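PDB 3DDD: putative Acetyltransferase from Pyrococcus horikoshii, which binds coenzyme A and, as a GNAT-family protein, probably transfers an acyl group from it to an acceptor. Local coordinates for residues Ser53-Gln61 / Arg185-Arg193; Ile80-Ile89 / Ile114-Asp125. All blocks are in the same frame, centred on the assembly; numbering follows the deposited sequence. Where two conformers were deposited one is given.

Interaction 1: residues Ser53-Gln61 / Arg185-Arg193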
loop_
_atom_site.group_PDB
_atom_site.type_symbol
_atom_site.label_atom_id
_atom_site.label_comp_id
_atom_site.label_asym_id
_atom_site.label_seq_id
_atom_site.Cartn_x
_atom_site.Cartn_y
_atom_site.Cartn_z
ATOM N N SER A 53 8.669 -6.266 4.751
ATOM C CA SER A 53 7.622 -5.314 4.399
ATOM C C SER A 53 6.913 -4.806 5.659
ATOM O O SER A 53 6.629 -3.634 5.779
ATOM C CB SER A 53 6.622 -5.970 3.452
ATOM O OG SER A 53 5.721 -5.019 2.934
ATOM N N PHE A 54 6.660 -5.695 6.612
ATOM C CA PHE A 54 5.925 -5.370 7.817
ATOM C C PHE A 54 6.761 -4.608 8.835
ATOM O O PHE A 54 6.229 -3.788 9.576
ATOM C CB PHE A 54 5.390 -6.645 8.480
ATOM C CG PHE A 54 4.205 -7.266 7.794
ATOM C CD1 PHE A 54 3.597 -6.676 6.686
ATOM C CD2 PHE A 54 3.678 -8.446 8.292
ATOM C CE1 PHE A 54 2.491 -7.256 6.091
ATOM C CE2 PHE A 54 2.575 -9.031 7.706
ATOM C CZ PHE A 54 1.958 -8.433 6.628
ATOM N N GLU A 55 8.060 -4.878 8.891
ATOM C CA GLU A 55 8.950 -4.036 9.654
ATOM C C GLU A 55 8.866 -2.562 9.171
ATOM O O GLU A 55 8.895 -1.620 9.969
ATOM C CB GLU A 55 10.380 -4.576 9.567
ATOM C CG GLU A 55 10.530 -5.913 10.268
ATOM C CD GLU A 55 11.901 -6.596 10.136
ATOM O OE1 GLU A 55 12.784 -6.165 9.375
ATOM O OE2 GLU A 55 12.087 -7.615 10.827
ATOM N N ILE A 56 8.770 -2.367 7.866
ATOM C CA ILE A 56 8.642 -1.025 7.284
ATOM C C ILE A 56 7.303 -0.409 7.692
ATOM O O ILE A 56 7.249 0.733 8.113
ATOM C CB ILE A 56 8.784 -1.078 5.750
ATOM C CG1 ILE A 56 10.244 -1.412 5.378
ATOM C CG2 ILE A 56 8.333 0.217 5.103
ATOM C CD1 ILE A 56 10.422 -1.800 3.904
ATOM N N SER A 57 6.236 -1.187 7.605
ATOM C CA SER A 57 4.895 -0.721 7.970
ATOM C C SER A 57 4.836 -0.206 9.404
ATOM O O SER A 57 4.330 0.879 9.643
ATOM C CB SER A 57 3.870 -1.839 7.749
ATOM O OG SER A 57 3.842 -2.195 6.367
ATOM N N LEU A 58 5.370 -0.967 10.353
ATOM C CA LEU A 58 5.416 -0.526 11.737
ATOM C C LEU A 58 6.343 0.681 11.974
ATOM O O LEU A 58 6.138 1.406 12.929
ATOM C CB LEU A 58 5.779 -1.679 12.694
ATOM C CG LEU A 58 4.762 -2.807 12.858
ATOM C CD1 LEU A 58 5.244 -3.871 13.858
ATOM C CD2 LEU A 58 3.393 -2.261 13.244
ATOM N N GLU A 59 7.373 0.884 11.159
ATOM C CA GLU A 59 8.116 2.144 11.200
ATOM C C GLU A 59 7.258 3.327 10.714
ATOM O O GLU A 59 7.329 4.418 11.249
ATOM C CB GLU A 59 9.381 2.074 10.338
ATOM C CG GLU A 59 10.603 1.649 11.095
ATOM C CD GLU A 59 11.861 1.654 10.247
ATOM O OE1 GLU A 59 11.940 2.418 9.241
ATOM O OE2 GLU A 59 12.781 0.877 10.605
ATOM N N VAL A 60 6.500 3.108 9.646
ATOM C CA VAL A 60 5.617 4.134 9.103
ATOM C C VAL A 60 4.517 4.476 10.127
ATOM O O VAL A 60 4.207 5.650 10.356
ATOM C CB VAL A 60 5.073 3.687 7.720
ATOM C CG1 VAL A 60 4.017 4.629 7.180
ATOM C CG2 VAL A 60 6.267 3.566 6.716
ATOM N N GLN A 61 3.950 3.468 10.775
ATOM C CA GLN A 61 2.873 3.712 11.736
ATOM C C GLN A 61 2.993 2.767 12.912
ATOM O O GLN A 61 2.389 1.696 12.929
ATOM C CB GLN A 61 1.510 3.608 11.057
ATOM C CG GLN A 61 0.368 4.292 11.847
ATOM C CD GLN A 61 0.476 5.812 11.876
ATOM O OE1 GLN A 61 0.496 6.462 10.837
ATOM N NE2 GLN A 61 0.527 6.379 13.075
ATOM N N ARG A 185 7.679 10.187 4.579
ATOM C CA ARG A 185 8.221 9.294 5.610
ATOM C C ARG A 185 8.151 7.831 5.189
ATOM O O ARG A 185 8.941 7.015 5.598
ATOM C CB ARG A 185 7.554 9.544 6.967
ATOM C CG ARG A 185 6.176 8.956 7.137
ATOM C CD ARG A 185 5.764 9.076 8.617
ATOM N NE ARG A 185 4.692 8.156 8.940
ATOM C CZ ARG A 185 3.418 8.349 8.609
ATOM N NH1 ARG A 185 3.051 9.440 7.965
ATOM N NH2 ARG A 185 2.498 7.430 8.909
ATOM N N VAL A 186 7.214 7.510 4.321
ATOM C CA VAL A 186 7.113 6.174 3.767
ATOM C C VAL A 186 8.259 5.929 2.768
ATOM O O VAL A 186 8.991 4.928 2.861
ATOM C CB VAL A 186 5.702 5.973 3.139
ATOM C CG1 VAL A 186 5.507 4.546 2.689
ATOM C CG2 VAL A 186 4.662 6.314 4.197
ATOM N N LEU A 187 8.425 6.846 1.819
ATOM C CA LEU A 187 9.564 6.778 0.893
ATOM C C LEU A 187 10.878 6.609 1.664
ATOM O O LEU A 187 11.657 5.728 1.367
ATOM C CB LEU A 187 9.626 8.023 -0.012
ATOM C CG LEU A 187 8.768 7.939 -1.280
ATOM C CD1 LEU A 187 7.278 7.982 -0.949
ATOM C CD2 LEU A 187 9.149 9.058 -2.212
ATOM N N GLU A 188 11.089 7.442 2.673
ATOM C CA GLU A 188 12.285 7.366 3.512
ATOM C C GLU A 188 12.523 6.003 4.179
ATOM O O GLU A 188 13.657 5.562 4.272
ATOM C CB GLU A 188 12.194 8.425 4.618
ATOM C CG GLU A 188 12.644 9.806 4.216
ATOM C CD GLU A 188 12.169 10.914 5.180
ATOM O OE1 GLU A 188 11.452 10.629 6.167
ATOM O OE2 GLU A 188 12.520 12.081 4.947
ATOM N N ALA A 189 11.455 5.396 4.692
ATOM C CA ALA A 189 11.529 4.100 5.383
ATOM C C ALA A 189 11.972 3.000 4.435
ATOM O O ALA A 189 12.820 2.182 4.774
ATOM C CB ALA A 189 10.149 3.748 6.054
ATOM N N TYR A 190 11.422 3.006 3.227
ATOM C CA TYR A 190 11.852 2.107 2.164
ATOM C C TYR A 190 13.299 2.310 1.720
ATOM O O TYR A 190 14.022 1.344 1.456
ATOM C CB TYR A 190 10.922 2.220 0.953
ATOM C CG TYR A 190 9.681 1.389 1.101
ATOM C CD1 TYR A 190 9.695 0.039 0.795
ATOM C CD2 TYR A 190 8.501 1.947 1.567
ATOM C CE1 TYR A 190 8.569 -0.746 0.944
ATOM C CE2 TYR A 190 7.358 1.189 1.720
ATOM C CZ TYR A 190 7.392 -0.162 1.408
ATOM O OH TYR A 190 6.262 -0.915 1.561
HETATM N N MSE A 191 13.709 3.560 1.621
HETATM C CA MSE A 191 15.068 3.886 1.274
HETATM C C MSE A 191 16.036 3.470 2.376
HETATM O O MSE A 191 17.171 3.084 2.069
HETATM C CB MSE A 191 15.207 5.357 0.919
HETATM C CG MSE A 191 14.571 5.721 -0.395
HETATM SE SE MSE A 191 14.375 7.648 -0.684
HETATM C CE MSE A 191 16.296 8.064 -0.838
ATOM N N ARG A 192 15.623 3.484 3.643
ATOM C CA ARG A 192 16.508 2.880 4.682
ATOM C C ARG A 192 16.777 1.386 4.439
ATOM O O ARG A 192 17.821 0.872 4.868
ATOM C CB ARG A 192 15.984 3.113 6.091
ATOM C CG ARG A 192 16.084 4.603 6.521
ATOM C CD ARG A 192 15.861 4.789 8.019
ATOM N NE ARG A 192 14.462 4.575 8.381
ATOM C CZ ARG A 192 13.532 5.514 8.250
ATOM N NH1 ARG A 192 13.869 6.701 7.769
ATOM N NH2 ARG A 192 12.267 5.268 8.571
ATOM N N ARG A 193 15.870 0.698 3.728
ATOM C CA ARG A 193 16.031 -0.724 3.457
ATOM C C ARG A 193 16.550 -1.054 2.075
ATOM O O ARG A 193 16.487 -2.198 1.668
ATOM C CB ARG A 193 14.721 -1.457 3.622
ATOM C CG ARG A 193 13.976 -1.074 4.813
ATOM C CD ARG A 193 14.068 -2.076 5.897
ATOM N NE ARG A 193 13.357 -1.529 7.044
ATOM C CZ ARG A 193 13.133 -2.184 8.170
ATOM N NH1 ARG A 193 13.514 -3.461 8.307
ATOM N NH2 ARG A 193 12.498 -1.549 9.150
HETATM O O HOH W 1 6.815 -3.606 0.811
HETATM O O HOH W 2 15.137 1.995 9.680
HETATM O O HOH W 3 13.143 1.086 7.304
#

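Interaction 2: residues Ile80-Ile89 / Ile114-Asp125. With EDO (1,2-ethanediol), chain E.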
loop_
_atom_site.group_PDB
_atom_site.type_symbol
_atom_site.label_atom_id
_atom_site.label_comp_id
_atom_site.label_asym_id
_atom_site.label_seq_id
_atom_site.Cartn_x
_atom_site.Cartn_y
_atom_site.Cartn_z
ATOM N N ILE A 80 -3.734 0.876 9.795
ATOM C CA ILE A 80 -4.094 2.223 9.363
ATOM C C ILE A 80 -2.783 3.028 9.297
ATOM O O ILE A 80 -1.898 2.864 10.149
ATOM C CB ILE A 80 -5.195 2.861 10.267
ATOM C CG1 ILE A 80 -5.702 4.147 9.637
ATOM C CG2 ILE A 80 -4.742 3.079 11.718
ATOM C CD1 ILE A 80 -6.948 4.622 10.189
ATOM N N PHE A 81 -2.623 3.783 8.219
ATOM C CA PHE A 81 -1.459 4.632 8.001
ATOM C C PHE A 81 -1.944 6.070 7.805
ATOM O O PHE A 81 -2.723 6.343 6.904
ATOM C CB PHE A 81 -0.642 4.141 6.787
ATOM C CG PHE A 81 -0.206 2.698 6.902
ATOM C CD1 PHE A 81 0.869 2.350 7.694
ATOM C CD2 PHE A 81 -0.898 1.688 6.244
ATOM C CE1 PHE A 81 1.250 1.022 7.829
ATOM C CE2 PHE A 81 -0.512 0.376 6.350
ATOM C CZ PHE A 81 0.557 0.032 7.136
ATOM N N PHE A 82 -1.498 6.964 8.681
ATOM C CA PHE A 82 -1.900 8.377 8.651
ATOM C C PHE A 82 -0.986 9.300 7.882
ATOM O O PHE A 82 0.230 9.287 8.052
ATOM C CB PHE A 82 -2.011 8.935 10.070
ATOM C CG PHE A 82 -3.170 8.401 10.810
ATOM C CD1 PHE A 82 -4.428 8.893 10.568
ATOM C CD2 PHE A 82 -3.003 7.352 11.701
ATOM C CE1 PHE A 82 -5.518 8.356 11.222
ATOM C CE2 PHE A 82 -4.059 6.820 12.355
ATOM C CZ PHE A 82 -5.326 7.319 12.128
ATOM N N TYR A 83 -1.597 10.108 7.041
ATOM C CA TYR A 83 -0.947 11.272 6.450
ATOM C C TYR A 83 -1.668 12.530 7.008
ATOM O O TYR A 83 -2.341 12.462 8.059
ATOM C CB TYR A 83 -0.991 11.154 4.924
ATOM C CG TYR A 83 -0.575 9.796 4.462
ATOM C CD1 TYR A 83 0.717 9.345 4.681
ATOM C CD2 TYR A 83 -1.486 8.926 3.857
ATOM C CE1 TYR A 83 1.105 8.091 4.290
ATOM C CE2 TYR A 83 -1.103 7.659 3.441
ATOM C CZ TYR A 83 0.193 7.242 3.667
ATOM O OH TYR A 83 0.580 5.988 3.285
ATOM N N ASN A 84 -1.560 13.660 6.329
ATOM C CA ASN A 84 -2.031 14.925 6.917
ATOM C C ASN A 84 -3.531 15.068 6.818
ATOM O O ASN A 84 -4.165 15.579 7.724
ATOM C CB ASN A 84 -1.358 16.138 6.254
ATOM C CG ASN A 84 0.162 16.128 6.392
ATOM O OD1 ASN A 84 0.713 15.399 7.201
ATOM N ND2 ASN A 84 0.839 16.947 5.597
ATOM N N LYS A 85 -4.089 14.602 5.713
ATOM C CA LYS A 85 -5.485 14.845 5.377
ATOM C C LYS A 85 -6.280 13.564 5.283
ATOM O O LYS A 85 -7.503 13.590 5.276
ATOM C CB LYS A 85 -5.551 15.506 4.013
ATOM C CG LYS A 85 -4.891 16.899 3.921
ATOM C CD LYS A 85 -5.215 17.555 2.565
ATOM C CE LYS A 85 -4.238 18.692 2.242
ATOM N NZ LYS A 85 -2.889 18.124 1.907
ATOM N N GLN A 86 -5.572 12.448 5.131
ATOM C CA GLN A 86 -6.197 11.151 4.917
ATOM C C GLN A 86 -5.419 10.059 5.647
ATOM O O GLN A 86 -4.259 10.250 6.058
ATOM C CB GLN A 86 -6.254 10.850 3.415
ATOM C CG GLN A 86 -4.870 10.715 2.757
ATOM C CD GLN A 86 -4.928 10.534 1.263
ATOM O OE1 GLN A 86 -5.966 10.197 0.710
ATOM N NE2 GLN A 86 -3.794 10.731 0.600
ATOM N N ALA A 87 -6.077 8.925 5.827
ATOM C CA ALA A 87 -5.410 7.684 6.267
ATOM C C ALA A 87 -5.726 6.615 5.253
ATOM O O ALA A 87 -6.767 6.669 4.593
ATOM C CB ALA A 87 -5.872 7.253 7.646
ATOM N N TRP A 88 -4.805 5.662 5.124
ATOM C CA TRP A 88 -5.008 4.459 4.320
ATOM C C TRP A 88 -5.198 3.260 5.231
ATOM O O TRP A 88 -4.457 3.077 6.186
ATOM C CB TRP A 88 -3.795 4.191 3.397
ATOM C CG TRP A 88 -4.201 3.817 2.040
ATOM C CD1 TRP A 88 -4.356 2.550 1.540
ATOM C CD2 TRP A 88 -4.600 4.703 1.007
ATOM N NE1 TRP A 88 -4.786 2.608 0.254
ATOM C CE2 TRP A 88 -4.931 3.916 -0.108
ATOM C CE3 TRP A 88 -4.635 6.090 0.884
ATOM C CZ2 TRP A 88 -5.376 4.462 -1.282
ATOM C CZ3 TRP A 88 -5.045 6.629 -0.305
ATOM C CH2 TRP A 88 -5.386 5.822 -1.375
ATOM N N ILE A 89 -6.192 2.436 4.944
ATOM C CA ILE A 89 -6.279 1.149 5.623
ATOM C C ILE A 89 -5.769 0.064 4.665
ATOM O O ILE A 89 -6.169 -0.011 3.472
ATOM C CB ILE A 89 -7.683 0.866 6.187
ATOM C CG1 ILE A 89 -7.916 1.747 7.418
ATOM C CG2 ILE A 89 -7.839 -0.598 6.608
ATOM C CD1 ILE A 89 -9.386 1.973 7.771
ATOM N N ILE A 114 -10.283 4.741 15.345
ATOM C CA ILE A 114 -9.013 5.459 15.476
ATOM C C ILE A 114 -8.841 6.528 14.404
ATOM O O ILE A 114 -8.393 7.618 14.701
ATOM C CB ILE A 114 -7.799 4.478 15.356
ATOM C CG1 ILE A 114 -7.721 3.562 16.597
ATOM C CG2 ILE A 114 -6.481 5.230 15.120
ATOM C CD1 ILE A 114 -6.973 2.260 16.335
ATOM N N GLY A 115 -9.147 6.182 13.158
ATOM C CA GLY A 115 -8.988 7.086 12.018
ATOM C C GLY A 115 -9.891 8.322 12.033
ATOM O O GLY A 115 -9.442 9.422 11.706
ATOM N N ARG A 116 -11.162 8.127 12.396
ATOM C CA ARG A 116 -12.139 9.205 12.473
ATOM C C ARG A 116 -11.804 10.309 13.476
ATOM O O ARG A 116 -12.213 11.440 13.294
ATOM C CB ARG A 116 -13.487 8.640 12.870
ATOM C CG ARG A 116 -14.282 7.998 11.773
ATOM C CD ARG A 116 -15.618 7.488 12.380
ATOM N NE ARG A 116 -16.463 6.745 11.446
ATOM C CZ ARG A 116 -17.136 7.307 10.438
ATOM N NH1 ARG A 116 -17.032 8.611 10.164
ATOM N NH2 ARG A 116 -17.900 6.556 9.667
ATOM N N ARG A 117 -11.122 9.979 14.559
ATOM C CA ARG A 117 -10.690 10.986 15.525
ATOM C C ARG A 117 -9.650 11.915 14.939
ATOM O O ARG A 117 -9.494 13.026 15.426
ATOM C CB ARG A 117 -9.961 10.352 16.690
ATOM C CG ARG A 117 -10.728 9.820 17.830
ATOM C CD ARG A 117 -9.732 9.019 18.684
ATOM N NE ARG A 117 -10.478 7.968 19.293
ATOM C CZ ARG A 117 -10.050 6.745 19.512
ATOM N NH1 ARG A 117 -8.818 6.384 19.220
ATOM N NH2 ARG A 117 -10.898 5.893 20.069
ATOM N N LYS A 118 -8.856 11.420 13.981
ATOM C CA LYS A 118 -7.721 12.186 13.474
ATOM C C LYS A 118 -7.920 12.821 12.087
ATOM O O LYS A 118 -7.484 13.957 11.853
ATOM C CB LYS A 118 -6.436 11.360 13.524
ATOM C CG LYS A 118 -5.189 12.278 13.658
ATOM C CD LYS A 118 -3.849 11.556 13.428
ATOM C CE LYS A 118 -3.582 10.428 14.421
ATOM N NZ LYS A 118 -2.122 10.078 14.408
ATOM N N VAL A 119 -8.596 12.123 11.184
ATOM C CA VAL A 119 -8.766 12.608 9.815
ATOM C C VAL A 119 -10.186 12.481 9.309
ATOM O O VAL A 119 -10.957 11.681 9.819
ATOM C CB VAL A 119 -7.829 11.868 8.812
ATOM C CG1 VAL A 119 -6.377 12.107 9.167
ATOM C CG2 VAL A 119 -8.145 10.371 8.742
ATOM N N ASP A 120 -10.501 13.244 8.257
ATOM C CA ASP A 120 -11.837 13.253 7.672
ATOM C C ASP A 120 -11.996 12.431 6.392
ATOM O O ASP A 120 -13.102 12.281 5.867
ATOM C CB ASP A 120 -12.274 14.700 7.425
ATOM C CG ASP A 120 -12.457 15.486 8.729
ATOM O OD1 ASP A 120 -12.727 14.890 9.805
ATOM O OD2 ASP A 120 -12.316 16.710 8.665
ATOM N N THR A 121 -10.915 11.881 5.895
ATOM C CA THR A 121 -11.003 10.981 4.760
ATOM C C THR A 121 -10.194 9.736 5.036
ATOM O O THR A 121 -9.066 9.818 5.486
ATOM C CB THR A 121 -10.553 11.670 3.492
ATOM O OG1 THR A 121 -11.501 12.701 3.225
ATOM C CG2 THR A 121 -10.502 10.672 2.291
ATOM N N ILE A 122 -10.804 8.579 4.797
ATOM C CA ILE A 122 -10.094 7.309 4.886
ATOM C C ILE A 122 -10.256 6.607 3.553
ATOM O O ILE A 122 -11.347 6.541 3.007
ATOM C CB ILE A 122 -10.591 6.440 6.083
ATOM C CG1 ILE A 122 -10.191 7.097 7.415
ATOM C CG2 ILE A 122 -10.006 5.046 6.024
ATOM C CD1 ILE A 122 -10.942 6.577 8.615
ATOM N N ARG A 123 -9.152 6.090 3.032
ATOM C CA ARG A 123 -9.164 5.393 1.762
ATOM C C ARG A 123 -8.463 4.040 1.853
ATOM O O ARG A 123 -7.751 3.738 2.808
ATOM C CB ARG A 123 -8.523 6.264 0.682
ATOM C CG ARG A 123 -9.279 7.544 0.454
ATOM C CD ARG A 123 -8.474 8.559 -0.261
ATOM N NE ARG A 123 -8.459 8.383 -1.712
ATOM C CZ ARG A 123 -7.473 8.800 -2.499
ATOM N NH1 ARG A 123 -6.370 9.368 -1.989
ATOM N NH2 ARG A 123 -7.562 8.593 -3.805
ATOM N N LEU A 124 -8.689 3.235 0.832
ATOM C CA LEU A 124 -8.138 1.892 0.761
ATOM C C LEU A 124 -8.267 1.338 -0.648
ATOM O O LEU A 124 -9.024 1.853 -1.459
ATOM C CB LEU A 124 -8.853 0.960 1.746
ATOM C CG LEU A 124 -10.377 0.839 1.632
ATOM C CD1 LEU A 124 -10.805 -0.117 0.493
ATOM C CD2 LEU A 124 -10.944 0.399 2.938
ATOM N N ASP A 125 -7.532 0.264 -0.897
ATOM C CA ASP A 125 -7.590 -0.505 -2.137
ATOM C C ASP A 125 -8.127 -1.892 -1.866
ATOM O O ASP A 125 -7.439 -2.734 -1.281
ATOM C CB ASP A 125 -6.216 -0.556 -2.763
ATOM C CG ASP A 125 -5.813 0.784 -3.308
ATOM O OD1 ASP A 125 -6.455 1.204 -4.292
ATOM O OD2 ASP A 125 -4.873 1.419 -2.756
HETATM C C1 EDO E . -13.081 9.540 8.404
HETATM O O1 EDO E . -13.607 10.421 9.393
HETATM C C2 EDO E . -14.241 8.963 7.614
HETATM O O2 EDO E . -15.061 10.010 7.083
HETATM O O HOH W 4 -8.803 15.538 7.760
HETATM O O HOH W 5 -5.818 -0.705 1.006
#

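Interaction 1: residues Ser53-Gln61 / Arg185-Arg193
I56 and V60 press against A189, Y190 and V186 where two helices run roughly antiparallel but obliquely, their short axes 9.6 Å apart at 141°, a worked example of an interface with an apolar seam and a charged margin. The seam is tight. I56 lays CG2 over one face of the Y190 ring in a CH-pi contact, 3.9 Å from I56 CG2 to the ring centroid, while its CD1 reaches the CD1-CE1 side of the same ring. Because V60 holds CG1 anti to the backbone N (chi1 173°), that methyl meets V186 CG2 at a snug 3.5 Å, leaving V60 CG2 for the small A189 CB. At the C-terminal end of helix 47-60, R185 turns NE and NH2 together onto V60 O, each 2.9 Å away, NE on a lone pair and NH2 above the carbonyl plane.

The outer margin is looser, polar and wet. E59 spreads its carboxylate between two arginines. R192 NH2 gives E59 OE1 a fairly straight bond of 2.9 Å (162°), approaching from above the carboxylate plane, whereas the bond from R193 NH2 to E59 OE2 within the salt bridge is short but bent and weak. R193 also forms a weak, bent bond from NH1 to E55 OE1, completing a four-residue salt-bridge network. One water links E59 OE1, A189 O and R193 NE; another joins E59 OE2 to R192 NE. On the other side of the apolar seam, away from the charges, a third water bridges S53 OG and Y190 OH.

The interface joins helices from the two GNAT-family regions of the chain. Strand 73-82 lies against helix 47-60 through F81 and also receives R185 NH1, and strand 204-209 packs on the other helix, with Y209 meeting Y190 edge-to-face.

Interaction 2: residues Ile80-Ile89 / Ile114-Asp125
The F82 ring carries K118 over one face, with K118 CE above its centre and K118 NZ in cation-pi range, 4.3 Å from the ring centroid; G115 CA sits at its edge, in plane, beside I114 CG2 and V119 CG1. K118 reaches that face by a bend at chi3 (-61°). The W88 indole has R123 O and L124 N over one face, while R123 CB makes a CH-pi contact with its six-membered ring. W88 NE1 gives D125 OD2 a weak bond of 3.2 Å at one edge, while R123 NH1 lies in plane by the CZ3-CH2 rim. R123 sends NH1 to a lone pair of Q86 OE1 at 2.9 Å (163°), amide and guanidinium nearly coplanar. Were W88 replaced by alanine, R123 would probably lose the ring edge under its guanidinium face, a gap would open beside the strand and D125 would lose a weak donor.

Between F82, on the sheet face of A87, and W88, on that of R123, strands 86-94 and 121-126 pair in parallel, with R123 N bonded to A87 O and R123 O to I89 N, each at 2.9 Å. With helix 103-118, whose end lies over F82, they form a beta-alpha-beta unit of the coenzyme A-binding GNAT region.

T145, R265 and W88 orient D125, a coenzyme A pocket residue; the carboxylates of E142 and E274 probably steady the charge on buried R123.

The centres of interactions 1 and 2 lie about 17 Å apart, and along the chain interaction 2 is nested within the loop that interaction 1 closes. They meet at the backbone of F82, where R185 NH1 lies 2.8 Å from F82 O and Q61 OE1 3.0 Å from F82 N, both probable hydrogen bonds. Thus one strand residue is tied by its main chain to interaction 1 and packs its ring within interaction 2. Their relation to the cofactor differs: D125 of interaction 2 touches coenzyme A and the L124 side chain is about 6 Å from it, whereas the S53 side chain of interaction 1 stays about 13 Å away.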